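Local structure of cellulase (Xanthomonas axonopodis pv. citri, 4W7W) at residues Y47-A52 / K92-A97; A97-K102 / K142-V147; A59-N64 / P323-L328; R37-T42 / A113-K118. The protein probably hydrolyses the beta-1,4-glucosidic bonds of cellulose, as a glycoside hydrolase family 5 enzyme with a TIM-barrel fold. All blocks are in the same frame, centred on the assembly; numbering follows the deposited sequence. Where two conformers were deposited one is given.

All four contacts lie on the outer shell of one (beta/alpha)8 barrel, each centred 17 to 18 Å from the middle of the chain. Interactions 1 and 2 are close neighbours, with centres about 12 Å apart. They follow one another along helix 85-100, share Ala97 and touch through Leu95. Interaction 3 joins the segment just after helix 52-60 to helix 325-328 and spans the loop that holds interaction 2. It touches interaction 2 where Ala59 meets Asn101. The centres of interactions 3 and 4 are about 32 Å apart, on opposite sides of the chain's centre. Loop 37-42 of interaction 4 meets Tyr47 of interaction 1. Together the contacts join parts of the barrel that are distant in sequence.

Interaction 1. Residues Y47-A52 / K92-A97; sequences YTYPAA and KKSLEA
Ser94 OG is the polar centre of this contact. A bridging water lies 2.8 Å from Ser94 OG. The same water donates to Pro50 O at 2.8 Å, so loop and helix are linked without a direct hydrogen bond. Ser94 OG also makes a weak hydrogen bond back to Leu90 O, one turn earlier in its helix. The hydroxyl sits beside the backbone N, with chi1 at -66°. This puts it at the edge of the Tyr49 ring, in the ring plane, with Tyr49 CD2 3.6 Å from Ser94 OG. Pro50 CD is equally near, at 3.6 Å from Ser94 OG. The serine oxygen therefore meets carbon on the loop side and gains its polar partners from the water and its own helix. At the far end of the ring, Tyr49 OH bonds to Gln87 OE1, which holds the tyrosine against helix 85-100. Further along, Ala52 CA rests 4.5 Å from Ala97 CB. Leu68 of strand 65-70 touches Tyr49, Pro50 and Ser94, and Phe55 touches Pro50, Ser94 and Ala97. The arrangement belongs to the outer layer of a (beta/alpha)8 barrel, where the loop after the first strand runs past the second strand's helix into helix 52-60.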
loop_
_atom_site.group_PDB
_atom_site.type_symbol
_atom_site.label_atom_id
_atom_site.label_comp_id
_atom_site.label_asym_id
_atom_site.label_seq_id
_atom_site.Cartn_x
_atom_site.Cartn_y
_atom_site.Cartn_z
ATOM N N TYR A 47 13.627 -12.420 6.110
ATOM C CA TYR A 47 13.112 -11.306 5.326
ATOM C C TYR A 47 14.295 -10.610 4.701
ATOM O O TYR A 47 15.450 -10.836 5.082
ATOM C CB TYR A 47 12.325 -10.349 6.223
ATOM C CG TYR A 47 13.148 -9.592 7.235
ATOM C CD1 TYR A 47 13.394 -10.122 8.497
ATOM C CD2 TYR A 47 13.653 -8.332 6.957
ATOM C CE1 TYR A 47 14.117 -9.431 9.450
ATOM C CE2 TYR A 47 14.384 -7.635 7.903
ATOM C CZ TYR A 47 14.623 -8.180 9.134
ATOM O OH TYR A 47 15.338 -7.447 10.046
ATOM N N THR A 48 14.009 -9.762 3.721
ATOM C CA THR A 48 15.036 -9.009 3.050
ATOM C C THR A 48 14.487 -7.662 2.643
ATOM O O THR A 48 13.290 -7.525 2.437
ATOM C CB THR A 48 15.549 -9.766 1.814
ATOM O OG1 THR A 48 16.688 -9.085 1.291
ATOM C CG2 THR A 48 14.478 -9.869 0.725
ATOM N N TYR A 49 15.369 -6.680 2.536
ATOM C CA TYR A 49 15.058 -5.420 1.894
ATOM C C TYR A 49 15.433 -5.514 0.418
ATOM O O TYR A 49 16.156 -6.422 0.008
ATOM C CB TYR A 49 15.737 -4.247 2.633
ATOM C CG TYR A 49 14.893 -3.773 3.792
ATOM C CD1 TYR A 49 14.750 -4.543 4.932
ATOM C CD2 TYR A 49 14.197 -2.586 3.723
ATOM C CE1 TYR A 49 13.919 -4.151 5.967
ATOM C CE2 TYR A 49 13.354 -2.189 4.755
ATOM C CZ TYR A 49 13.229 -2.961 5.871
ATOM O OH TYR A 49 12.382 -2.537 6.876
ATOM N N PRO A 50 14.931 -4.587 -0.403
ATOM C CA PRO A 50 15.186 -4.715 -1.832
ATOM C C PRO A 50 16.634 -4.423 -2.183
ATOM O O PRO A 50 17.346 -3.743 -1.440
ATOM C CB PRO A 50 14.258 -3.655 -2.462
ATOM C CG PRO A 50 13.286 -3.254 -1.372
ATOM C CD PRO A 50 14.040 -3.460 -0.092
ATOM N N ALA A 51 17.067 -4.939 -3.314
ATOM C CA ALA A 51 18.367 -4.581 -3.850
ATOM C C ALA A 51 18.255 -3.196 -4.466
ATOM O O ALA A 51 17.208 -2.840 -5.011
ATOM C CB ALA A 51 18.790 -5.574 -4.929
ATOM N N ALA A 52 19.348 -2.444 -4.459
ATOM C CA ALA A 52 19.340 -1.145 -5.114
ATOM C C ALA A 52 18.973 -1.277 -6.594
ATOM O O ALA A 52 18.301 -0.409 -7.150
ATOM C CB ALA A 52 20.690 -0.471 -4.982
ATOM N N LYS A 92 15.943 3.566 5.623
ATOM C CA LYS A 92 16.658 4.739 5.118
ATOM C C LYS A 92 17.560 4.408 3.936
ATOM O O LYS A 92 17.722 5.224 3.036
ATOM C CB LYS A 92 17.440 5.416 6.256
ATOM C CG LYS A 92 16.505 6.115 7.229
ATOM C CD LYS A 92 17.217 6.839 8.343
ATOM C CE LYS A 92 16.212 7.643 9.150
ATOM N NZ LYS A 92 16.859 8.573 10.106
ATOM N N LYS A 93 18.129 3.202 3.914
ATOM C CA LYS A 93 18.925 2.761 2.783
ATOM C C LYS A 93 18.054 2.595 1.529
ATOM O O LYS A 93 18.441 3.014 0.427
ATOM C CB LYS A 93 19.646 1.462 3.158
ATOM C CG LYS A 93 20.504 0.856 2.082
ATOM C CD LYS A 93 21.293 -0.338 2.619
ATOM C CE LYS A 93 22.023 -1.092 1.528
ATOM N NZ LYS A 93 22.457 -2.422 2.022
ATOM N N SER A 94 16.866 2.018 1.682
ATOM C CA SER A 94 15.920 1.971 0.570
ATOM C C SER A 94 15.535 3.370 0.091
ATOM O O SER A 94 15.398 3.602 -1.109
ATOM C CB SER A 94 14.660 1.181 0.945
ATOM O OG SER A 94 14.951 -0.186 1.165
ATOM N N LEU A 95 15.342 4.295 1.030
ATOM C CA LEU A 95 15.016 5.660 0.658
ATOM C C LEU A 95 16.136 6.306 -0.158
ATOM O O LEU A 95 15.848 7.023 -1.115
ATOM C CB LEU A 95 14.715 6.470 1.902
ATOM C CG LEU A 95 14.404 7.950 1.673
ATOM C CD1 LEU A 95 13.243 8.169 0.713
ATOM C CD2 LEU A 95 14.135 8.592 3.014
ATOM N N GLU A 96 17.393 6.060 0.200
ATOM C CA GLU A 96 18.488 6.584 -0.611
ATOM C C GLU A 96 18.384 6.093 -2.046
ATOM O O GLU A 96 18.604 6.861 -2.986
ATOM C CB GLU A 96 19.863 6.204 -0.032
ATOM C CG GLU A 96 20.236 6.927 1.250
ATOM C CD GLU A 96 21.702 6.796 1.643
ATOM O OE1 GLU A 96 22.576 6.519 0.768
ATOM O OE2 GLU A 96 21.959 7.030 2.845
ATOM N N ALA A 97 18.072 4.810 -2.215
ATOM C CA ALA A 97 17.967 4.251 -3.557
ATOM C C ALA A 97 16.800 4.866 -4.315
ATOM O O ALA A 97 16.922 5.207 -5.505
ATOM C CB ALA A 97 17.813 2.748 -3.492
HETATM O O HOH W 1 17.071 -1.267 -0.272
#

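Interaction 2. Residues A97-K102 / K142-V147; sequences AAKANK and KDDKAV
A water-bridged pair of opposite charges joins the last turn of helix 85-100 to the type I beta turn formed by Asp144 to Val147. Lys99 NZ stands 4.3 Å from Asp144 OD1, too far for a salt bridge. A water fills the link. It accepts from Lys99 NZ at 2.6 Å and donates to Asp144 OD1 at 2.6 Å. The lysine chain bends at chi3 (56°), which turns its ammonium toward the carboxylate. Nearer the backbone, Lys99 CG lies 4.0 Å from Ala146 CB, so the methylene part of the lysine packs on the turn. The turn leads straight into barrel strand 147-150, and Ala146 makes a backbone hydrogen bond with Leu105 of the neighbouring strand 104-109. Leu95 of helix 85-100 touches Asp144, Ala146 and Val147. The helix closes with a Schellman motif in which Lys102, at positive phi, is the C-prime residue. Asn101 ND2 adds a nearly straight bond (168°) to Ala97 O, at 2.8 Å. Asn101 N reaches Ala97 O from the opposite face of the carbonyl plane, so this oxygen has two donors in the final turn.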
loop_
_atom_site.group_PDB
_atom_site.type_symbol
_atom_site.label_atom_id
_atom_site.label_comp_id
_atom_site.label_asym_id
_atom_site.label_seq_id
_atom_site.Cartn_x
_atom_site.Cartn_y
_atom_site.Cartn_z
ATOM N N ALA A 97 18.072 4.810 -2.215
ATOM C CA ALA A 97 17.967 4.251 -3.557
ATOM C C ALA A 97 16.800 4.866 -4.315
ATOM O O ALA A 97 16.922 5.207 -5.505
ATOM C CB ALA A 97 17.813 2.748 -3.492
ATOM N N ALA A 98 15.652 4.990 -3.651
ATOM C CA ALA A 98 14.496 5.627 -4.287
ATOM C C ALA A 98 14.834 7.043 -4.727
ATOM O O ALA A 98 14.603 7.421 -5.865
ATOM C CB ALA A 98 13.294 5.623 -3.351
ATOM N N LYS A 99 15.434 7.826 -3.834
ATOM C CA LYS A 99 15.763 9.197 -4.174
ATOM C C LYS A 99 16.734 9.297 -5.340
ATOM O O LYS A 99 16.580 10.135 -6.229
ATOM C CB LYS A 99 16.317 9.935 -2.956
ATOM C CG LYS A 99 15.266 10.271 -1.913
ATOM C CD LYS A 99 15.878 10.684 -0.576
ATOM C CE LYS A 99 16.842 11.852 -0.682
ATOM N NZ LYS A 99 17.253 12.301 0.674
ATOM N N ALA A 100 17.726 8.418 -5.359
ATOM C CA ALA A 100 18.713 8.449 -6.423
ATOM C C ALA A 100 18.098 8.137 -7.775
ATOM O O ALA A 100 18.599 8.584 -8.792
ATOM C CB ALA A 100 19.833 7.476 -6.127
ATOM N N ASN A 101 16.996 7.380 -7.760
ATOM C CA ASN A 101 16.267 7.018 -8.960
ATOM C C ASN A 101 15.010 7.856 -9.186
ATOM O O ASN A 101 14.161 7.515 -10.014
ATOM C CB ASN A 101 15.938 5.526 -8.911
ATOM C CG ASN A 101 17.183 4.690 -9.108
ATOM O OD1 ASN A 101 17.607 4.464 -10.243
ATOM N ND2 ASN A 101 17.816 4.278 -8.016
ATOM N N LYS A 102 14.924 8.981 -8.486
ATOM C CA LYS A 102 13.830 9.934 -8.645
ATOM C C LYS A 102 12.465 9.289 -8.397
ATOM O O LYS A 102 11.466 9.580 -9.057
ATOM C CB LYS A 102 13.904 10.655 -9.985
ATOM C CG LYS A 102 15.245 11.345 -10.229
ATOM C CD LYS A 102 15.255 12.121 -11.533
ATOM C CE LYS A 102 16.648 12.627 -11.874
ATOM N NZ LYS A 102 16.631 13.581 -13.018
ATOM N N LYS A 142 9.931 13.501 8.269
ATOM C CA LYS A 142 9.177 14.717 7.975
ATOM C C LYS A 142 9.870 15.612 6.962
ATOM O O LYS A 142 9.194 16.263 6.173
ATOM C CB LYS A 142 8.822 15.498 9.227
ATOM C CG LYS A 142 10.004 15.850 10.077
ATOM C CD LYS A 142 9.565 16.665 11.286
ATOM C CE LYS A 142 9.264 18.100 10.903
ATOM N NZ LYS A 142 10.509 18.889 10.740
ATOM N N ASP A 143 11.196 15.627 6.954
ATOM C CA ASP A 143 11.927 16.445 5.992
ATOM C C ASP A 143 12.342 15.711 4.712
ATOM O O ASP A 143 13.191 16.198 3.968
ATOM C CB ASP A 143 13.124 17.092 6.692
ATOM C CG ASP A 143 12.714 17.915 7.906
ATOM O OD1 ASP A 143 11.667 18.597 7.845
ATOM O OD2 ASP A 143 13.435 17.880 8.923
ATOM N N ASP A 144 11.696 14.578 4.429
ATOM C CA ASP A 144 11.932 13.811 3.207
ATOM C C ASP A 144 10.682 13.891 2.262
ATOM O O ASP A 144 9.718 13.159 2.444
ATOM C CB ASP A 144 12.311 12.361 3.580
ATOM C CG ASP A 144 13.624 12.249 4.424
ATOM O OD1 ASP A 144 14.682 12.774 4.025
ATOM O OD2 ASP A 144 13.620 11.592 5.493
ATOM N N LYS A 145 10.734 14.757 1.238
ATOM C CA LYS A 145 9.632 14.939 0.272
ATOM C C LYS A 145 9.294 13.681 -0.551
ATOM O O LYS A 145 8.204 13.529 -1.106
ATOM C CB LYS A 145 9.919 16.119 -0.670
ATOM C CG LYS A 145 9.668 17.478 -0.038
ATOM C CD LYS A 145 9.815 18.611 -1.044
ATOM C CE LYS A 145 8.849 19.749 -0.745
ATOM N NZ LYS A 145 7.470 19.437 -1.220
ATOM N N ALA A 146 10.250 12.788 -0.642
ATOM C CA ALA A 146 10.036 11.539 -1.338
ATOM C C ALA A 146 9.191 10.541 -0.546
ATOM O O ALA A 146 8.735 9.556 -1.136
ATOM C CB ALA A 146 11.372 10.902 -1.693
ATOM N N VAL A 147 9.022 10.756 0.756
ATOM C CA VAL A 147 8.395 9.742 1.599
ATOM C C VAL A 147 6.897 9.966 1.733
ATOM O O VAL A 147 6.450 11.088 2.013
ATOM C CB VAL A 147 9.073 9.704 2.976
ATOM C CG1 VAL A 147 8.377 8.692 3.871
ATOM C CG2 VAL A 147 10.547 9.375 2.842
HETATM O O HOH W 2 15.197 13.626 1.597
#

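Interaction 3. Residues A59-N64 / P323-L328; sequences AGKGMN and PQMAIL
Met63 CE meets Leu328 CB at 3.7 Å and touches Met325 CE at 3.9 Å. These methyl contacts hold for one of the two conformers of Met63. The two methionines reach toward each other tip to tip, while Met63 crosses Leu328 at a slant. Met63 runs extended beyond CG (chi2 172°), so its methyl is carried out to helix 325-328. Met325 does the reverse: it folds back at chi2 (52°) and again at chi3. That curl leaves its sulfur near Lys61, with Lys61 CB 4.0 Å from Met325 SD. The lysine thus packs its aliphatic root on the methionine and sends its ammonium into a salt bridge with Asp321. Behind the first shell, Phe58 backs both methionines, and Tyr57 and Val313 also touch Met325. Leu328 is set against Trp296 and Trp298 of strand 293-301. The chain reaches Met63 through Gly62, whose positive phi completes a Schellman motif at the end of helix 52-60. No hydrogen bond runs between 59-64 and 323-328. Thioether, methyl and methylene groups meet, which implies a dispersion-held apolar contact between helix 325-328 and the turn that ends helix 52-60, beside the charged pair Lys61 and Asp321.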
loop_
_atom_site.group_PDB
_atom_site.type_symbol
_atom_site.label_atom_id
_atom_site.label_comp_id
_atom_site.label_asym_id
_atom_site.label_seq_id
_atom_site.Cartn_x
_atom_site.Cartn_y
_atom_site.Cartn_z
ATOM N N ALA A 59 12.609 2.095 -12.192
ATOM C CA ALA A 59 12.737 3.445 -12.725
ATOM C C ALA A 59 12.918 3.419 -14.234
ATOM O O ALA A 59 12.355 4.257 -14.945
ATOM C CB ALA A 59 13.883 4.181 -12.080
ATOM N N GLY A 60 13.704 2.468 -14.727
ATOM C CA GLY A 60 13.944 2.324 -16.167
ATOM C C GLY A 60 12.715 1.944 -16.959
ATOM O O GLY A 60 12.653 2.180 -18.153
ATOM N N LYS A 61 11.713 1.384 -16.289
ATOM C CA LYS A 61 10.417 1.095 -16.892
ATOM C C LYS A 61 9.428 2.227 -16.740
ATOM O O LYS A 61 8.271 2.065 -17.131
ATOM C CB LYS A 61 9.836 -0.171 -16.276
ATOM C CG LYS A 61 10.667 -1.399 -16.538
ATOM C CD LYS A 61 10.912 -1.534 -18.025
ATOM C CE LYS A 61 11.434 -2.887 -18.404
ATOM N NZ LYS A 61 11.586 -2.939 -19.881
ATOM N N GLY A 62 9.860 3.357 -16.173
ATOM C CA GLY A 62 8.999 4.529 -16.054
ATOM C C GLY A 62 8.308 4.661 -14.718
ATOM O O GLY A 62 7.493 5.559 -14.536
ATOM N N MET A 63 8.643 3.805 -13.777
ATOM C CA MET A 63 7.932 3.838 -12.529
ATOM C C MET A 63 8.603 4.723 -11.523
ATOM O O MET A 63 9.793 4.565 -11.219
ATOM C CB MET A 63 7.775 2.449 -12.030
ATOM C CG MET A 63 6.825 1.733 -12.945
ATOM S SD MET A 63 6.826 0.035 -12.479
ATOM C CE MET A 63 5.423 -0.545 -13.426
ATOM N N ASN A 64 7.827 5.671 -11.015
ATOM C CA ASN A 64 8.347 6.669 -10.098
ATOM C C ASN A 64 7.972 6.432 -8.661
ATOM O O ASN A 64 8.251 7.280 -7.831
ATOM C CB ASN A 64 7.915 8.077 -10.522
ATOM C CG ASN A 64 6.458 8.350 -10.240
ATOM O OD1 ASN A 64 5.692 7.425 -9.967
ATOM N ND2 ASN A 64 6.079 9.614 -10.271
ATOM N N PRO A 323 5.702 -10.828 -17.971
ATOM C CA PRO A 323 4.649 -10.532 -18.953
ATOM C C PRO A 323 3.799 -9.312 -18.658
ATOM O O PRO A 323 3.533 -8.500 -19.543
ATOM C CB PRO A 323 3.824 -11.824 -18.958
ATOM C CG PRO A 323 4.842 -12.880 -18.643
ATOM C CD PRO A 323 5.696 -12.254 -17.585
ATOM N N GLN A 324 3.406 -9.136 -17.409
ATOM C CA GLN A 324 2.507 -8.031 -17.090
ATOM C C GLN A 324 3.201 -6.681 -17.191
ATOM O O GLN A 324 2.551 -5.660 -17.374
ATOM C CB GLN A 324 1.895 -8.196 -15.697
ATOM C CG GLN A 324 1.021 -9.441 -15.539
ATOM C CD GLN A 324 1.749 -10.626 -14.946
ATOM O OE1 GLN A 324 2.876 -10.923 -15.354
ATOM N NE2 GLN A 324 1.115 -11.325 -14.025
ATOM N N MET A 325 4.527 -6.679 -17.085
ATOM C CA MET A 325 5.262 -5.444 -17.169
ATOM C C MET A 325 5.116 -4.765 -18.518
ATOM O O MET A 325 5.181 -3.545 -18.581
ATOM C CB MET A 325 6.743 -5.681 -16.887
ATOM C CG MET A 325 7.608 -4.425 -16.987
ATOM S SD MET A 325 7.038 -3.012 -16.025
ATOM C CE MET A 325 7.013 -3.947 -14.532
ATOM N N ALA A 326 4.919 -5.527 -19.583
ATOM C CA ALA A 326 4.731 -4.912 -20.883
ATOM C C ALA A 326 3.472 -4.052 -20.935
ATOM O O ALA A 326 3.375 -3.139 -21.735
ATOM C CB ALA A 326 4.688 -5.973 -21.956
ATOM N N ILE A 327 2.490 -4.372 -20.107
ATOM C CA ILE A 327 1.289 -3.559 -19.998
ATOM C C ILE A 327 1.500 -2.416 -19.007
ATOM O O ILE A 327 1.220 -1.261 -19.324
ATOM C CB ILE A 327 0.063 -4.421 -19.635
ATOM C CG1 ILE A 327 -0.225 -5.376 -20.808
ATOM C CG2 ILE A 327 -1.150 -3.534 -19.384
ATOM C CD1 ILE A 327 -1.158 -6.507 -20.471
ATOM N N LEU A 328 2.018 -2.721 -17.829
ATOM C CA LEU A 328 2.247 -1.676 -16.835
ATOM C C LEU A 328 3.092 -0.542 -17.383
ATOM O O LEU A 328 2.812 0.631 -17.143
ATOM C CB LEU A 328 2.902 -2.245 -15.576
ATOM C CG LEU A 328 2.103 -3.283 -14.798
ATOM C CD1 LEU A 328 2.950 -3.853 -13.676
ATOM C CD2 LEU A 328 0.817 -2.702 -14.245
#

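Interaction 4. Residues R37-T42 / A113-K118; sequences RKKPGT and ATYSGK
Lys39 sends its chain straight out from the backbone, with CG opposite the backbone N (chi1 -180°), and bends just at its last torsion, chi4 (-71°). Tyr115 also has CG opposite its backbone N, at chi1 -175°, and this carries its ring end to the lysine. The two side chains cross at about a right angle. Lys39 CE lies 3.8 Å from Tyr115 OH, and Lys39 CD lies 3.9 Å from Ser116 OG. Both are carbon-to-oxygen contacts, and no hydrogen bond joins the segments. The polar ends are used on other partners. Lys39 NZ bonds to Pro77 O and Tyr115 OH bonds to Gln76 O, two adjacent carbonyls, which sets the lysine methylenes next to the phenol oxygen.

Ser116 is the second residue of a type I' beta turn from Tyr115 to Lys118, the turn of a two-stranded hairpin. Tyr115 N bonds to Lys118 O at 2.9 Å, and Lys118 N bonds to Tyr115 O at 3.0 Å. The contact lies beside helix 72-75, where Glu73 OE2 holds Ser116 N and touches the side chains of Lys39 and Tyr115 through its own, and Trp72 is edge-to-face against Tyr115. It joins the loop between strand 24-29 and helix 52-60 to the small antiparallel sheet of 114-115 and 118-119, which follows barrel strand 104-109.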
loop_
_atom_site.group_PDB
_atom_site.type_symbol
_atom_site.label_atom_id
_atom_site.label_comp_id
_atom_site.label_asym_id
_atom_site.label_seq_id
_atom_site.Cartn_x
_atom_site.Cartn_y
_atom_site.Cartn_z
ATOM N N ARG A 37 5.548 -14.317 11.272
ATOM C CA ARG A 37 5.536 -14.965 12.600
ATOM C C ARG A 37 6.832 -14.757 13.374
ATOM O O ARG A 37 6.861 -14.837 14.612
ATOM C CB ARG A 37 5.298 -16.484 12.485
ATOM C CG ARG A 37 3.922 -16.900 11.990
ATOM C CD ARG A 37 3.711 -18.407 12.144
ATOM N NE ARG A 37 4.582 -19.197 11.260
ATOM C CZ ARG A 37 4.306 -19.508 9.990
ATOM N NH1 ARG A 37 3.165 -19.113 9.429
ATOM N NH2 ARG A 37 5.175 -20.227 9.273
ATOM N N LYS A 38 7.906 -14.510 12.638
ATOM C CA LYS A 38 9.220 -14.462 13.228
ATOM C C LYS A 38 9.555 -13.047 13.689
ATOM O O LYS A 38 9.641 -12.141 12.874
ATOM C CB LYS A 38 10.254 -14.976 12.229
ATOM C CG LYS A 38 9.815 -16.242 11.518
ATOM C CD LYS A 38 10.892 -17.292 11.582
ATOM C CE LYS A 38 10.426 -18.591 10.964
ATOM N NZ LYS A 38 11.353 -19.665 11.345
ATOM N N LYS A 39 9.741 -12.873 14.998
ATOM C CA LYS A 39 10.066 -11.600 15.622
ATOM C C LYS A 39 11.265 -11.793 16.540
ATOM O O LYS A 39 11.148 -12.547 17.511
ATOM C CB LYS A 39 8.885 -11.072 16.454
ATOM C CG LYS A 39 9.151 -9.728 17.136
ATOM C CD LYS A 39 7.987 -9.260 18.012
ATOM C CE LYS A 39 8.199 -7.870 18.589
ATOM N NZ LYS A 39 9.248 -7.863 19.645
ATOM N N PRO A 40 12.395 -11.129 16.286
ATOM C CA PRO A 40 12.544 -10.109 15.238
ATOM C C PRO A 40 12.651 -10.668 13.826
ATOM O O PRO A 40 12.450 -9.958 12.841
ATOM C CB PRO A 40 13.859 -9.421 15.635
ATOM C CG PRO A 40 14.637 -10.475 16.355
ATOM C CD PRO A 40 13.595 -11.205 17.151
ATOM N N GLY A 41 13.002 -11.941 13.724
ATOM C CA GLY A 41 13.453 -12.487 12.463
ATOM C C GLY A 41 14.853 -12.003 12.180
ATOM O O GLY A 41 15.356 -11.065 12.796
ATOM N N THR A 42 15.494 -12.674 11.239
ATOM C CA THR A 42 16.871 -12.352 10.885
ATOM C C THR A 42 16.961 -11.925 9.427
ATOM O O THR A 42 16.500 -12.633 8.516
ATOM C CB THR A 42 17.792 -13.553 11.144
ATOM O OG1 THR A 42 17.709 -13.914 12.528
ATOM C CG2 THR A 42 19.255 -13.227 10.792
ATOM N N ALA A 113 -3.865 -4.256 10.707
ATOM C CA ALA A 113 -4.379 -3.748 11.973
ATOM C C ALA A 113 -4.100 -4.678 13.151
ATOM O O ALA A 113 -4.877 -4.743 14.106
ATOM C CB ALA A 113 -5.861 -3.392 11.863
ATOM N N THR A 114 -2.941 -5.329 13.104
ATOM C CA THR A 114 -2.494 -6.188 14.201
ATOM C C THR A 114 -1.055 -5.894 14.600
ATOM O O THR A 114 -0.259 -5.406 13.793
ATOM C CB THR A 114 -2.589 -7.688 13.852
ATOM O OG1 THR A 114 -1.603 -8.025 12.860
ATOM C CG2 THR A 114 -3.959 -8.065 13.392
ATOM N N TYR A 115 -0.740 -6.215 15.857
ATOM C CA TYR A 115 0.636 -6.226 16.344
ATOM C C TYR A 115 0.805 -7.539 17.103
ATOM O O TYR A 115 0.037 -7.831 18.037
ATOM C CB TYR A 115 0.904 -5.047 17.262
ATOM C CG TYR A 115 2.339 -4.940 17.713
ATOM C CD1 TYR A 115 2.777 -5.582 18.867
ATOM C CD2 TYR A 115 3.258 -4.164 17.017
ATOM C CE1 TYR A 115 4.086 -5.471 19.309
ATOM C CE2 TYR A 115 4.568 -4.036 17.449
ATOM C CZ TYR A 115 4.975 -4.694 18.594
ATOM O OH TYR A 115 6.273 -4.598 19.053
ATOM N N SER A 116 1.796 -8.325 16.682
ATOM C CA SER A 116 2.035 -9.670 17.195
ATOM C C SER A 116 0.742 -10.451 17.279
ATOM O O SER A 116 0.447 -11.099 18.287
ATOM C CB SER A 116 2.765 -9.608 18.533
ATOM O OG SER A 116 4.101 -9.219 18.294
ATOM N N GLY A 117 -0.039 -10.361 16.205
ATOM C CA GLY A 117 -1.238 -11.160 16.064
ATOM C C GLY A 117 -2.467 -10.686 16.808
ATOM O O GLY A 117 -3.497 -11.336 16.726
ATOM N N LYS A 118 -2.380 -9.565 17.522
ATOM C CA LYS A 118 -3.509 -9.025 18.296
ATOM C C LYS A 118 -4.020 -7.772 17.607
ATOM O O LYS A 118 -3.245 -6.948 17.140
ATOM C CB LYS A 118 -3.084 -8.664 19.728
ATOM C CG LYS A 118 -2.389 -9.777 20.495
ATOM C CD LYS A 118 -3.281 -10.976 20.745
ATOM C CE LYS A 118 -2.612 -11.944 21.715
ATOM N NZ LYS A 118 -3.302 -13.261 21.730
#